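Local coordinates for probable cobalt-precorrin-6B C(15)-methyltransferase (decarboxylating) (Methanothermobacter thermautotrophicus, PDB 1L3I), which probably catalyses methylation of C-15 of cobalt-precorrin-6B and the decarboxylation that follows, giving cobalt-precorrin-7 in the anaerobic route to adenosylcobalamin, at residues 4-9 with 76-81; 132-135 with 139-142. One frame throughout, in Å; residues are numbered along the deposited sequence.

Interaction 1 (4-9 with 76-81)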
loop_
_atom_site.group_PDB
_atom_site.type_symbol
_atom_site.label_atom_id
_atom_site.label_comp_id
_atom_site.label_asym_id
_atom_site.label_seq_id
_atom_site.Cartn_x
_atom_site.Cartn_y
_atom_site.Cartn_z
ATOM N N ASP A 4 -19.437 8.614 -0.076
ATOM C CA ASP A 4 -19.346 8.067 -1.430
ATOM C C ASP A 4 -20.649 7.426 -1.863
ATOM O O ASP A 4 -21.098 7.623 -2.993
ATOM C CB ASP A 4 -18.260 6.994 -1.505
ATOM C CG ASP A 4 -16.860 7.566 -1.582
ATOM O OD1 ASP A 4 -16.715 8.746 -1.949
ATOM O OD2 ASP A 4 -15.892 6.820 -1.313
ATOM N N ASP A 5 -21.257 6.663 -0.954
ATOM C CA ASP A 5 -22.498 5.965 -1.258
ATOM C C ASP A 5 -23.702 6.861 -1.318
ATOM O O ASP A 5 -24.830 6.374 -1.348
ATOM C CB ASP A 5 -22.748 4.824 -0.275
ATOM C CG ASP A 5 -22.909 5.286 1.148
ATOM O OD1 ASP A 5 -23.386 6.417 1.413
ATOM O OD2 ASP A 5 -22.565 4.466 2.018
ATOM N N GLU A 6 -23.464 8.168 -1.244
ATOM C CA GLU A 6 -24.537 9.144 -1.331
ATOM C C GLU A 6 -24.502 9.913 -2.657
ATOM O O GLU A 6 -25.028 11.024 -2.760
ATOM C CB GLU A 6 -24.513 10.078 -0.136
ATOM C CG GLU A 6 -24.872 9.373 1.156
ATOM C CD GLU A 6 -24.974 10.323 2.335
ATOM O OE1 GLU A 6 -24.974 11.558 2.129
ATOM O OE2 GLU A 6 -25.050 9.825 3.475
ATOM N N PHE A 7 -23.871 9.294 -3.654
ATOM C CA PHE A 7 -23.747 9.814 -5.013
ATOM C C PHE A 7 -24.425 8.785 -5.921
ATOM O O PHE A 7 -24.196 7.583 -5.779
ATOM C CB PHE A 7 -22.273 9.905 -5.425
ATOM C CG PHE A 7 -21.547 11.064 -4.830
ATOM C CD1 PHE A 7 -20.943 10.963 -3.582
ATOM C CD2 PHE A 7 -21.475 12.275 -5.513
ATOM C CE1 PHE A 7 -20.280 12.052 -3.026
ATOM C CE2 PHE A 7 -20.810 13.374 -4.961
ATOM C CZ PHE A 7 -20.213 13.265 -3.715
ATOM N N ILE A 8 -25.239 9.233 -6.867
ATOM C CA ILE A 8 -25.887 8.286 -7.769
ATOM C C ILE A 8 -24.956 8.070 -8.947
ATOM O O ILE A 8 -24.450 9.026 -9.550
ATOM C CB ILE A 8 -27.258 8.791 -8.285
ATOM C CG1 ILE A 8 -28.213 9.037 -7.114
ATOM C CG2 ILE A 8 -27.884 7.741 -9.186
ATOM C CD1 ILE A 8 -28.771 7.764 -6.470
ATOM N N LYS A 9 -24.676 6.812 -9.231
ATOM C CA LYS A 9 -23.791 6.479 -10.333
ATOM C C LYS A 9 -24.518 6.158 -11.634
ATOM O O LYS A 9 -25.570 5.526 -11.624
ATOM C CB LYS A 9 -22.916 5.286 -9.959
ATOM C CG LYS A 9 -21.663 5.636 -9.199
ATOM C CD LYS A 9 -20.701 4.459 -9.205
ATOM C CE LYS A 9 -20.958 3.548 -8.034
ATOM N NZ LYS A 9 -20.480 4.212 -6.822
ATOM N N GLN A 76 -28.167 18.681 -7.161
ATOM C CA GLN A 76 -29.533 18.928 -6.731
ATOM C C GLN A 76 -29.963 18.142 -5.510
ATOM O O GLN A 76 -30.575 18.703 -4.609
ATOM C CB GLN A 76 -30.514 18.660 -7.849
ATOM C CG GLN A 76 -31.927 18.945 -7.414
ATOM C CD GLN A 76 -32.919 18.266 -8.292
ATOM O OE1 GLN A 76 -33.603 18.917 -9.088
ATOM N NE2 GLN A 76 -32.986 16.933 -8.193
ATOM N N ARG A 77 -29.687 16.843 -5.493
ATOM C CA ARG A 77 -30.057 15.999 -4.352
ATOM C C ARG A 77 -29.415 16.412 -3.011
ATOM O O ARG A 77 -29.901 16.050 -1.942
ATOM C CB ARG A 77 -29.734 14.539 -4.667
ATOM C CG ARG A 77 -30.656 13.930 -5.719
ATOM C CD ARG A 77 -30.151 12.569 -6.199
ATOM N NE ARG A 77 -29.224 11.957 -5.267
ATOM C CZ ARG A 77 -29.503 10.912 -4.492
ATOM N NH1 ARG A 77 -30.706 10.350 -4.537
ATOM N NH2 ARG A 77 -28.568 10.421 -3.669
ATOM N N HIS A 78 -28.304 17.132 -3.064
ATOM C CA HIS A 78 -27.672 17.577 -1.828
ATOM C C HIS A 78 -27.956 19.054 -1.528
ATOM O O HIS A 78 -27.348 19.637 -0.624
ATOM C CB HIS A 78 -26.160 17.301 -1.846
ATOM C CG HIS A 78 -25.821 15.856 -1.735
ATOM N ND1 HIS A 78 -25.758 15.191 -0.535
ATOM C CD2 HIS A 78 -25.579 14.919 -2.697
ATOM C CE1 HIS A 78 -25.502 13.907 -0.749
ATOM N NE2 HIS A 78 -25.389 13.723 -2.051
ATOM N N GLY A 79 -28.875 19.643 -2.296
ATOM C CA GLY A 79 -29.266 21.038 -2.118
ATOM C C GLY A 79 -28.187 22.025 -2.510
ATOM O O GLY A 79 -28.091 23.121 -1.951
ATOM N N LEU A 80 -27.364 21.628 -3.472
ATOM C CA LEU A 80 -26.285 22.469 -3.940
ATOM C C LEU A 80 -26.474 22.762 -5.427
ATOM O O LEU A 80 -27.480 22.361 -6.029
ATOM C CB LEU A 80 -24.943 21.764 -3.714
ATOM C CG LEU A 80 -24.614 21.239 -2.314
ATOM C CD1 LEU A 80 -23.330 20.444 -2.377
ATOM C CD2 LEU A 80 -24.506 22.368 -1.306
ATOM N N GLY A 81 -25.535 23.502 -6.008
ATOM C CA GLY A 81 -25.606 23.791 -7.424
ATOM C C GLY A 81 -25.868 25.205 -7.871
ATOM O O GLY A 81 -25.544 25.540 -9.014
HETATM O O HOH W 1 -26.577 12.352 -4.448
#
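His-78 and Arg-77 both set CG opposite their own carbonyl carbon (chi1 -71° in each), and from neighbouring positions their side chains reach across to the loop at Glu-6 and Ile-8. The imidazole meets the backbone of Glu-6 edge-on: NE2 donates to Glu-6 O over 2.8 Å, with the acceptor almost in the ring plane and an N-H...O angle of 160°. The same carbonyl accepts a second hydrogen bond, from a water 2.6 Å from Glu-6 O, and that water accepts from Arg-77 NE at 2.8 Å, so a single loop oxygen serves both residues. Arg-77 bends at its third torsion, and CG1 of Ile-8 sits over the centre of one guanidinium face, 3.5 Å from Arg-77 CZ. These two side chains lie where helix 65-77 of the Rossmann-type methyltransferase fold runs out in a Schellman motif, with Gly-79, at positive phi, as the C-prime residue, its N bonded to Gln-76 O and Leu-80 N to the carbonyl five residues back. The Glu-6 carboxylate is nearly coplanar with the imidazole, OE1 standing 3.8 Å from His-78 CE1. With alanine at His-78, Glu-6 O would probably lose its direct protein donor across this contact, and a gap would open beside the Glu-6 side chain. On the loop side, Ile-8 N also bonds to OD1 of Asn-74, one turn back along the helix.

Interaction 2 (132-135 with 139-142)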
loop_
_atom_site.group_PDB
_atom_site.type_symbol
_atom_site.label_atom_id
_atom_site.label_comp_id
_atom_site.label_asym_id
_atom_site.label_seq_id
_atom_site.Cartn_x
_atom_site.Cartn_y
_atom_site.Cartn_z
ATOM N N VAL A 132 -3.859 17.552 -9.795
ATOM C CA VAL A 132 -4.208 16.613 -10.837
ATOM C C VAL A 132 -4.350 15.251 -10.180
ATOM O O VAL A 132 -3.472 14.831 -9.436
ATOM C CB VAL A 132 -3.097 16.529 -11.935
ATOM C CG1 VAL A 132 -3.516 15.542 -13.027
ATOM C CG2 VAL A 132 -2.807 17.916 -12.537
ATOM N N THR A 133 -5.474 14.594 -10.428
ATOM C CA THR A 133 -5.757 13.270 -9.891
ATOM C C THR A 133 -5.344 12.284 -10.964
ATOM O O THR A 133 -5.936 12.267 -12.045
ATOM C CB THR A 133 -7.262 13.108 -9.641
ATOM O OG1 THR A 133 -7.734 14.234 -8.895
ATOM C CG2 THR A 133 -7.528 11.850 -8.844
ATOM N N ALA A 134 -4.362 11.434 -10.674
ATOM C CA ALA A 134 -3.866 10.472 -11.652
ATOM C C ALA A 134 -3.996 8.996 -11.306
ATOM O O ALA A 134 -3.521 8.556 -10.263
ATOM C CB ALA A 134 -2.423 10.779 -11.967
ATOM N N ILE A 135 -4.663 8.241 -12.171
ATOM C CA ILE A 135 -4.781 6.792 -11.977
ATOM C C ILE A 135 -3.916 6.063 -13.013
ATOM O O ILE A 135 -3.561 4.899 -12.826
ATOM C CB ILE A 135 -6.234 6.290 -12.052
ATOM C CG1 ILE A 135 -6.859 6.645 -13.399
ATOM C CG2 ILE A 135 -7.041 6.849 -10.895
ATOM C CD1 ILE A 135 -8.223 6.048 -13.578
ATOM N N THR A 139 -0.010 9.489 -16.779
ATOM C CA THR A 139 -0.493 10.761 -16.281
ATOM C C THR A 139 0.354 11.262 -15.100
ATOM O O THR A 139 0.585 12.450 -14.984
ATOM C CB THR A 139 -1.958 10.642 -15.844
ATOM O OG1 THR A 139 -2.705 10.019 -16.899
ATOM C CG2 THR A 139 -2.550 11.993 -15.532
ATOM N N LYS A 140 0.816 10.351 -14.245
ATOM C CA LYS A 140 1.622 10.748 -13.083
ATOM C C LYS A 140 2.920 11.386 -13.561
ATOM O O LYS A 140 3.333 12.432 -13.063
ATOM C CB LYS A 140 1.927 9.539 -12.178
ATOM C CG LYS A 140 0.717 8.984 -11.460
ATOM C CD LYS A 140 1.014 7.649 -10.795
ATOM C CE LYS A 140 -0.294 6.911 -10.489
ATOM N NZ LYS A 140 -0.072 5.511 -10.049
ATOM N N PHE A 141 3.550 10.753 -14.543
ATOM C CA PHE A 141 4.792 11.248 -15.104
ATOM C C PHE A 141 4.530 12.560 -15.842
ATOM O O PHE A 141 5.198 13.565 -15.602
ATOM C CB PHE A 141 5.357 10.227 -16.084
ATOM C CG PHE A 141 6.625 10.672 -16.753
ATOM C CD1 PHE A 141 7.855 10.534 -16.105
ATOM C CD2 PHE A 141 6.595 11.234 -18.037
ATOM C CE1 PHE A 141 9.032 10.947 -16.718
ATOM C CE2 PHE A 141 7.770 11.651 -18.664
ATOM C CZ PHE A 141 8.991 11.508 -18.008
ATOM N N GLU A 142 3.541 12.543 -16.730
ATOM C CA GLU A 142 3.161 13.704 -17.534
ATOM C C GLU A 142 2.839 14.951 -16.708
ATOM O O GLU A 142 3.369 16.018 -16.997
ATOM C CB GLU A 142 1.984 13.344 -18.458
ATOM C CG GLU A 142 1.802 14.306 -19.617
ATOM C CD GLU A 142 3.070 14.415 -20.477
ATOM O OE1 GLU A 142 3.817 13.406 -20.600
ATOM O OE2 GLU A 142 3.317 15.518 -21.025
HETATM O O HOH W 2 -5.089 9.621 -15.064
HETATM O O HOH W 3 -2.542 4.074 -10.164
#
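Ala-134, the last residue of strand 128-134, comes within 5.7 Å of Lys-140, CA to CA, because the chain leaves the strand, turns over a few residues and runs straight into helix 137-149, a strand-turn-helix step of the Rossmann-type methyltransferase fold. No direct hydrogen bond joins the two segments. The Ala-134 methyl points at the helix and touches two side chains: its CB is 3.8 Å from Thr-139 CG2 and 3.7 Å from Lys-140 CG. Thr-139 turns its methyl opposite its own backbone N (OG1 at chi1 -50°), which lays CG2 against the strand and turns OG1 to a water 3.0 Å away, and the same water accepts from Ile-135 N. Lys-140 stretches out beyond CG, passing CE 3.6 Å from Ala-134 O. Its NZ donates to a second water, 2.9 Å away, which in turn donates to Ile-135 O; the ammonium also forms a salt bridge with Glu-158. Strand 128-134 is flanked in the sheet by 101-106, through Thr-133 and Val-106, and by antiparallel 170-183, through Val-132 and Ala-134. Helix 113-122 packs Leu-117 on Val-132 and Leu-113 on Thr-139, while Phe-141 of helix 137-149 stacks on Phe-141 of a neighbouring subunit.

Interaction 1 lies at the surface and interaction 2 is largely buried, on opposite sides of the chain's centre, with centres 26 Å apart and nearest atoms about 12 Å apart. They share no helix or strand: 4-9 with 76-81 ties the N-terminal loop to the end of a helix 67 residues on, whereas 132-135 with 139-142 joins a strand to the helix that directly follows it. The chemistry follows the setting. At the surface a direct hydrogen bond, a water bridge and an isoleucine laid on a guanidinium face make the contact; inside, methyl and methylene contacts dominate and water alone bridges the polar groups. Only interaction 2 also borders other subunits of the tetramer.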